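Local coordinates for protein cell divisionFtsK/SpoIIIE (Thermomonospora curvata, PDB 4NH0) that serves as a multi-domain ATPase of the type VII (ESX) secretion system, which exports EsxA and EsxB, and may act as its translocase, at residues 334-345 with 417-428. Numbering follows the deposited sequence.
Sequences PEVLNFVLVDFK and PTLFIVLDEFSE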
ATOM      1  N   PRO A 334     -39.115 -21.347  -4.152  1.00 80.98           N
ATOM      2  CA  PRO A 334     -38.073 -20.338  -4.373  1.00 76.42           C
ATOM      3  C   PRO A 334     -37.796 -20.141  -5.858  1.00 86.24           C
ATOM      4  O   PRO A 334     -37.204 -19.141  -6.262  1.00 82.55           O
ATOM      5  CB  PRO A 334     -36.852 -20.929  -3.663  1.00 73.49           C
ATOM      6  CG  PRO A 334     -37.416 -21.871  -2.661  1.00 73.63           C
ATOM      7  CD  PRO A 334     -38.640 -22.447  -3.297  1.00 71.32           C
ATOM      8  N   GLU A 335     -38.235 -21.107  -6.657  1.00 81.90           N
ATOM      9  CA  GLU A 335     -38.084 -21.069  -8.102  1.00 81.02           C
ATOM     10  C   GLU A 335     -38.893 -19.932  -8.719  1.00 84.10           C
ATOM     11  O   GLU A 335     -38.530 -19.400  -9.767  1.00 83.41           O
ATOM     12  CB  GLU A 335     -38.512 -22.412  -8.699  1.00 90.34           C
ATOM     13  CG  GLU A 335     -38.022 -22.675 -10.109  1.00 99.49           C
ATOM     14  CD  GLU A 335     -38.228 -24.118 -10.528  1.00115.22           C
ATOM     15  OE1 GLU A 335     -38.965 -24.358 -11.508  1.00125.61           O
ATOM     16  OE2 GLU A 335     -37.658 -25.015  -9.873  1.00100.33           O
ATOM     17  N   VAL A 336     -39.987 -19.558  -8.062  1.00 82.00           N
ATOM     18  CA  VAL A 336     -40.887 -18.543  -8.600  1.00 72.32           C
ATOM     19  C   VAL A 336     -41.041 -17.326  -7.692  1.00 74.75           C
ATOM     20  O   VAL A 336     -41.738 -16.375  -8.042  1.00 70.17           O
ATOM     21  CB  VAL A 336     -42.288 -19.125  -8.863  1.00 67.14           C
ATOM     22  CG1 VAL A 336     -42.220 -20.221  -9.912  1.00 81.76           C
ATOM     23  CG2 VAL A 336     -42.893 -19.650  -7.573  1.00 74.25           C
ATOM     24  N   LEU A 337     -40.386 -17.347  -6.536  1.00 77.57           N
ATOM     25  CA  LEU A 337     -40.503 -16.238  -5.594  1.00 72.20           C
ATOM     26  C   LEU A 337     -39.278 -16.080  -4.698  1.00 74.12           C
ATOM     27  O   LEU A 337     -38.870 -17.020  -4.016  1.00 63.54           O
ATOM     28  CB  LEU A 337     -41.751 -16.415  -4.730  1.00 59.35           C
ATOM     29  CG  LEU A 337     -42.018 -15.318  -3.699  1.00 50.38           C
ATOM     30  CD1 LEU A 337     -42.142 -13.969  -4.381  1.00 57.16           C
ATOM     31  CD2 LEU A 337     -43.269 -15.633  -2.900  1.00 53.83           C
ATOM     32  N   ASN A 338     -38.702 -14.881  -4.700  1.00 62.71           N
ATOM     33  CA  ASN A 338     -37.584 -14.559  -3.820  1.00 64.51           C
ATOM     34  C   ASN A 338     -37.863 -13.309  -2.992  1.00 67.23           C
ATOM     35  O   ASN A 338     -38.568 -12.405  -3.439  1.00 70.36           O
ATOM     36  CB  ASN A 338     -36.298 -14.375  -4.626  1.00 65.55           C
ATOM     37  CG  ASN A 338     -35.717 -15.691  -5.105  1.00 78.74           C
ATOM     38  OD1 ASN A 338     -36.118 -16.761  -4.651  1.00 77.56           O
ATOM     39  ND2 ASN A 338     -34.761 -15.616  -6.022  1.00 64.31           N
ATOM     40  N   PHE A 339     -37.303 -13.259  -1.788  1.00 71.09           N
ATOM     41  CA  PHE A 339     -37.544 -12.142  -0.880  1.00 66.86           C
ATOM     42  C   PHE A 339     -36.304 -11.290  -0.640  1.00 58.86           C
ATOM     43  O   PHE A 339     -35.180 -11.787  -0.650  1.00 69.11           O
ATOM     44  CB  PHE A 339     -38.061 -12.646   0.470  1.00 75.04           C
ATOM     45  CG  PHE A 339     -39.410 -13.297   0.404  1.00 75.80           C
ATOM     46  CD1 PHE A 339     -40.556 -12.532   0.272  1.00 69.67           C
ATOM     47  CD2 PHE A 339     -39.535 -14.670   0.496  1.00 63.65           C
ATOM     48  CE1 PHE A 339     -41.799 -13.128   0.218  1.00 74.37           C
ATOM     49  CE2 PHE A 339     -40.775 -15.272   0.442  1.00 64.31           C
ATOM     50  CZ  PHE A 339     -41.908 -14.500   0.303  1.00 75.62           C
ATOM     51  N   VAL A 340     -36.528  -9.999  -0.428  1.00 59.66           N
ATOM     52  CA  VAL A 340     -35.501  -9.107   0.091  1.00 56.04           C
ATOM     53  C   VAL A 340     -36.070  -8.410   1.319  1.00 71.31           C
ATOM     54  O   VAL A 340     -36.834  -7.454   1.206  1.00 74.91           O
ATOM     55  CB  VAL A 340     -35.047  -8.065  -0.943  1.00 63.59           C
ATOM     56  CG1 VAL A 340     -34.037  -7.112  -0.324  1.00 61.33           C
ATOM     57  CG2 VAL A 340     -34.448  -8.751  -2.156  1.00 65.43           C
ATOM     58  N   LEU A 341     -35.705  -8.911   2.493  1.00 60.50           N
ATOM     59  CA  LEU A 341     -36.274  -8.425   3.740  1.00 56.73           C
ATOM     60  C   LEU A 341     -35.400  -7.340   4.357  1.00 58.67           C
ATOM     61  O   LEU A 341     -34.259  -7.591   4.741  1.00 70.84           O
ATOM     62  CB  LEU A 341     -36.462  -9.586   4.714  1.00 62.50           C
ATOM     63  CG  LEU A 341     -37.206 -10.772   4.096  1.00 61.42           C
ATOM     64  CD1 LEU A 341     -37.302 -11.933   5.069  1.00 65.94           C
ATOM     65  CD2 LEU A 341     -38.586 -10.346   3.622  1.00 63.67           C
ATOM     66  N   VAL A 342     -35.945  -6.131   4.445  1.00 59.47           N
ATOM     67  CA  VAL A 342     -35.182  -4.979   4.905  1.00 61.23           C
ATOM     68  C   VAL A 342     -35.838  -4.283   6.093  1.00 71.98           C
ATOM     69  O   VAL A 342     -37.027  -3.973   6.063  1.00 68.85           O
ATOM     70  CB  VAL A 342     -34.995  -3.952   3.772  1.00 65.25           C
ATOM     71  CG1 VAL A 342     -34.182  -2.765   4.255  1.00 66.67           C
ATOM     72  CG2 VAL A 342     -34.333  -4.601   2.569  1.00 62.52           C
ATOM     73  N   ASP A 343     -35.052  -4.045   7.139  1.00 75.97           N
ATOM     74  CA  ASP A 343     -35.504  -3.260   8.280  1.00 86.27           C
ATOM     75  C   ASP A 343     -34.497  -2.151   8.559  1.00 82.51           C
ATOM     76  O   ASP A 343     -33.319  -2.420   8.789  1.00 84.77           O
ATOM     77  CB  ASP A 343     -35.687  -4.144   9.515  1.00102.40           C
ATOM     78  CG  ASP A 343     -36.544  -3.488  10.583  1.00101.25           C
ATOM     79  OD1 ASP A 343     -36.696  -2.249  10.555  1.00 91.74           O
ATOM     80  OD2 ASP A 343     -37.068  -4.214  11.453  1.00 98.31           O
ATOM     81  N   PHE A 344     -34.962  -0.906   8.530  1.00 76.89           N
ATOM     82  CA  PHE A 344     -34.083   0.241   8.725  1.00 80.28           C
ATOM     83  C   PHE A 344     -33.498   0.273  10.132  1.00 89.98           C
ATOM     84  O   PHE A 344     -32.315   0.554  10.314  1.00103.86           O
ATOM     85  CB  PHE A 344     -34.831   1.543   8.442  1.00 93.86           C
ATOM     86  CG  PHE A 344     -34.016   2.775   8.706  1.00 93.11           C
ATOM     87  CD1 PHE A 344     -32.965   3.118   7.875  1.00 89.67           C
ATOM     88  CD2 PHE A 344     -34.305   3.594   9.784  1.00105.64           C
ATOM     89  CE1 PHE A 344     -32.213   4.250   8.115  1.00 93.96           C
ATOM     90  CE2 PHE A 344     -33.557   4.729  10.028  1.00109.35           C
ATOM     91  CZ  PHE A 344     -32.510   5.056   9.192  1.00102.21           C
ATOM     92  N   LYS A 345     -34.335  -0.015  11.124  1.00 86.88           N
ATOM     93  CA  LYS A 345     -33.885  -0.058  12.509  1.00 93.01           C
ATOM     94  C   LYS A 345     -33.659  -1.503  12.946  1.00 92.09           C
ATOM     95  O   LYS A 345     -34.074  -2.438  12.263  1.00 98.38           O
ATOM     96  CB  LYS A 345     -34.895   0.637  13.426  1.00 98.53           C
ATOM     97  CG  LYS A 345     -35.376   1.981  12.892  1.00 94.46           C
ATOM     98  CD  LYS A 345     -36.164   2.760  13.934  1.00 87.80           C
ATOM     99  CE  LYS A 345     -35.419   2.825  15.259  1.00 90.93           C
ATOM    100  NZ  LYS A 345     -36.078   3.750  16.223  1.00 98.51           N
ATOM    101  N   PRO A 417     -37.716 -15.721 -10.836  1.00 82.36           N
ATOM    102  CA  PRO A 417     -38.745 -15.531  -9.812  1.00 77.49           C
ATOM    103  C   PRO A 417     -39.122 -14.069  -9.631  1.00 72.68           C
ATOM    104  O   PRO A 417     -38.290 -13.195  -9.856  1.00 73.36           O
ATOM    105  CB  PRO A 417     -38.074 -16.074  -8.552  1.00 75.02           C
ATOM    106  CG  PRO A 417     -36.633 -15.815  -8.773  1.00 76.20           C
ATOM    107  CD  PRO A 417     -36.405 -16.032 -10.241  1.00 81.45           C
ATOM    108  N   THR A 418     -40.362 -13.807  -9.233  1.00 72.19           N
ATOM    109  CA  THR A 418     -40.761 -12.453  -8.881  1.00 74.85           C
ATOM    110  C   THR A 418     -40.062 -12.059  -7.590  1.00 65.49           C
ATOM    111  O   THR A 418     -39.824 -12.903  -6.727  1.00 62.86           O
ATOM    112  CB  THR A 418     -42.283 -12.319  -8.709  1.00 68.15           C
ATOM    113  OG1 THR A 418     -42.739 -13.260  -7.731  1.00 83.10           O
ATOM    114  CG2 THR A 418     -42.995 -12.580 -10.023  1.00 76.59           C
ATOM    115  N   LEU A 419     -39.727 -10.783  -7.459  1.00 58.43           N
ATOM    116  CA  LEU A 419     -39.021 -10.314  -6.276  1.00 51.77           C
ATOM    117  C   LEU A 419     -39.937  -9.513  -5.364  1.00 65.17           C
ATOM    118  O   LEU A 419     -40.525  -8.516  -5.779  1.00 65.16           O
ATOM    119  CB  LEU A 419     -37.810  -9.471  -6.674  1.00 67.57           C
ATOM    120  CG  LEU A 419     -36.892  -9.081  -5.517  1.00 64.19           C
ATOM    121  CD1 LEU A 419     -36.365 -10.327  -4.833  1.00 53.45           C
ATOM    122  CD2 LEU A 419     -35.748  -8.210  -6.006  1.00 62.00           C
ATOM    123  N   PHE A 420     -40.059  -9.959  -4.119  1.00 65.62           N
ATOM    124  CA  PHE A 420     -40.853  -9.247  -3.128  1.00 57.61           C
ATOM    125  C   PHE A 420     -39.936  -8.518  -2.156  1.00 55.90           C
ATOM    126  O   PHE A 420     -39.158  -9.141  -1.437  1.00 64.84           O
ATOM    127  CB  PHE A 420     -41.769 -10.209  -2.371  1.00 62.30           C
ATOM    128  CG  PHE A 420     -42.853  -9.523  -1.589  1.00 58.98           C
ATOM    129  CD1 PHE A 420     -43.238  -8.230  -1.900  1.00 62.86           C
ATOM    130  CD2 PHE A 420     -43.480 -10.167  -0.536  1.00 55.76           C
ATOM    131  CE1 PHE A 420     -44.232  -7.597  -1.180  1.00 65.46           C
ATOM    132  CE2 PHE A 420     -44.473  -9.538   0.186  1.00 63.87           C
ATOM    133  CZ  PHE A 420     -44.849  -8.251  -0.137  1.00 66.95           C
ATOM    134  N   ILE A 421     -40.029  -7.194  -2.142  1.00 57.50           N
ATOM    135  CA  ILE A 421     -39.182  -6.384  -1.277  1.00 57.10           C
ATOM    136  C   ILE A 421     -39.971  -5.811  -0.108  1.00 63.69           C
ATOM    137  O   ILE A 421     -40.915  -5.047  -0.298  1.00 57.95           O
ATOM    138  CB  ILE A 421     -38.525  -5.235  -2.052  1.00 64.45           C
ATOM    139  CG1 ILE A 421     -37.768  -5.779  -3.264  1.00 67.47           C
ATOM    140  CG2 ILE A 421     -37.591  -4.451  -1.148  1.00 55.26           C
ATOM    141  CD1 ILE A 421     -37.120  -4.707  -4.107  1.00 58.24           C
ATOM    142  N   VAL A 422     -39.576  -6.189   1.102  1.00 60.36           N
ATOM    143  CA  VAL A 422     -40.234  -5.712   2.309  1.00 55.90           C
ATOM    144  C   VAL A 422     -39.319  -4.772   3.084  1.00 67.96           C
ATOM    145  O   VAL A 422     -38.392  -5.215   3.761  1.00 82.08           O
ATOM    146  CB  VAL A 422     -40.654  -6.878   3.218  1.00 54.63           C
ATOM    147  CG1 VAL A 422     -41.486  -6.371   4.380  1.00 48.63           C
ATOM    148  CG2 VAL A 422     -41.428  -7.912   2.421  1.00 53.10           C
ATOM    149  N   LEU A 423     -39.579  -3.473   2.978  1.00 57.94           N
ATOM    150  CA  LEU A 423     -38.764  -2.478   3.661  1.00 63.42           C
ATOM    151  C   LEU A 423     -39.520  -1.893   4.848  1.00 70.83           C
ATOM    152  O   LEU A 423     -40.481  -1.144   4.675  1.00 79.53           O
ATOM    153  CB  LEU A 423     -38.347  -1.369   2.689  1.00 61.33           C
ATOM    154  CG  LEU A 423     -37.070  -0.577   2.989  1.00 62.75           C
ATOM    155  CD1 LEU A 423     -36.620   0.175   1.750  1.00 52.38           C
ATOM    156  CD2 LEU A 423     -37.251   0.389   4.149  1.00 68.75           C
ATOM    157  N   ASP A 424     -39.081  -2.239   6.053  1.00 72.22           N
ATOM    158  CA  ASP A 424     -39.703  -1.730   7.268  1.00 79.34           C
ATOM    159  C   ASP A 424     -39.085  -0.393   7.665  1.00 85.66           C
ATOM    160  O   ASP A 424     -37.913  -0.141   7.388  1.00 85.60           O
ATOM    161  CB  ASP A 424     -39.563  -2.740   8.409  1.00 83.18           C
ATOM    162  CG  ASP A 424     -40.590  -2.531   9.506  1.00 88.67           C
ATOM    163  OD1 ASP A 424     -41.174  -1.430   9.581  1.00 91.38           O
ATOM    164  OD2 ASP A 424     -40.813  -3.471  10.297  1.00 82.51           O
ATOM    165  N   GLU A 425     -39.887   0.453   8.306  1.00 95.57           N
ATOM    166  CA  GLU A 425     -39.445   1.761   8.788  1.00 85.84           C
ATOM    167  C   GLU A 425     -38.872   2.635   7.677  1.00 83.75           C
ATOM    168  O   GLU A 425     -37.846   3.289   7.861  1.00 93.93           O
ATOM    169  CB  GLU A 425     -38.406   1.598   9.900  1.00 86.54           C
ATOM    170  CG  GLU A 425     -38.941   0.924  11.147  1.00104.91           C
ATOM    171  CD  GLU A 425     -40.118   1.663  11.743  1.00112.95           C
ATOM    172  OE1 GLU A 425     -40.945   1.014  12.416  1.00104.35           O
ATOM    173  OE2 GLU A 425     -40.218   2.893  11.540  1.00 98.96           O
ATOM    174  N   PHE A 426     -39.540   2.648   6.529  1.00 81.77           N
ATOM    175  CA  PHE A 426     -39.084   3.446   5.398  1.00 77.90           C
ATOM    176  C   PHE A 426     -39.280   4.933   5.666  1.00 83.72           C
ATOM    177  O   PHE A 426     -38.656   5.775   5.021  1.00 86.69           O
ATOM    178  CB  PHE A 426     -39.821   3.042   4.123  1.00 85.56           C
ATOM    179  CG  PHE A 426     -41.218   3.581   4.032  1.00 84.54           C
ATOM    180  CD1 PHE A 426     -42.246   3.008   4.761  1.00 90.02           C
ATOM    181  CD2 PHE A 426     -41.506   4.657   3.210  1.00 70.94           C
ATOM    182  CE1 PHE A 426     -43.530   3.503   4.677  1.00 94.83           C
ATOM    183  CE2 PHE A 426     -42.788   5.155   3.122  1.00 73.14           C
ATOM    184  CZ  PHE A 426     -43.802   4.577   3.855  1.00 87.46           C
ATOM    185  N   SER A 427     -40.152   5.249   6.617  1.00 95.56           N
ATOM    186  CA  SER A 427     -40.437   6.635   6.969  1.00104.10           C
ATOM    187  C   SER A 427     -39.223   7.310   7.592  1.00105.58           C
ATOM    188  O   SER A 427     -38.813   8.386   7.160  1.00108.12           O
ATOM    189  CB  SER A 427     -41.626   6.712   7.924  1.00111.75           C
ATOM    190  OG  SER A 427     -41.882   8.048   8.316  1.00105.12           O
ATOM    191  N   GLU A 428     -38.650   6.675   8.609  1.00 96.51           N
ATOM    192  CA  GLU A 428     -37.474   7.226   9.272  1.00103.43           C
ATOM    193  C   GLU A 428     -36.205   6.898   8.493  1.00 96.27           C
ATOM    194  O   GLU A 428     -35.103   7.266   8.899  1.00 96.84           O
ATOM    195  CB  GLU A 428     -37.369   6.710  10.708  1.00103.42           C
ATOM    196  CG  GLU A 428     -37.606   7.790  11.755  1.00116.48           C
ATOM    197  CD  GLU A 428     -37.496   7.271  13.174  1.00121.99           C
ATOM    198  OE1 GLU A 428     -37.427   6.038  13.355  1.00115.70           O
ATOM    199  OE2 GLU A 428     -37.478   8.099  14.110  1.00118.68           O
TER
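Phe339 and Phe420 meet rim to rim: CE1 of Phe339 lies 3.5 Å from CD2 of Phe420, each atom at the edge of the other ring and near its plane. One face of the Phe420 ring carries CG2 of Val422, set toward the rim, and Leu328 of helix 317-329 touches both phenylalanines. The Phe344 ring instead presents CE2 obliquely to the backbone O of Glu428. Both phenylalanines of the first pair project from a textbook parallel pairing of strands 337-343 and 418-424, their N-to-C directions 6° apart. Asn338, Val340 and Val342 each donate and accept a backbone bond, from Asn338 N to Thr418 O (3.0 Å) through to Asp424 N to Val342 O (2.7 Å). On the face turned to helix 371-394, CG2 of Val340, beside its own backbone N (the other methyl anti to it, chi1 177°), packs on CD1 of Leu419 at 3.7 Å. These are neighbouring strands in the parallel part of the P-loop NTPase sheet of FtsK 1, with 337-343 next to edge strand 359-364, and the hydrophobic run up to Leu423, followed by Asp424 and Glu425, fits a Walker B motif; Glu425 is the inferred active-site residue. At this end Asp343 and Asp424 lie side by side, carboxylate planes 14° apart and OD2 atoms 4.0 Å from each other. Lys317 of the predicted ATP site forms a salt bridge with Asp424. Asp343 OD1 accepts Lys345 N from above the carboxylate plane, closing an Asx turn, so an alanine here would probably leave that amide without its acceptor and the turn free to shift. Beyond it, Lys345 NZ reaches Glu428 OE1 in a long salt bridge of 3.9 Å.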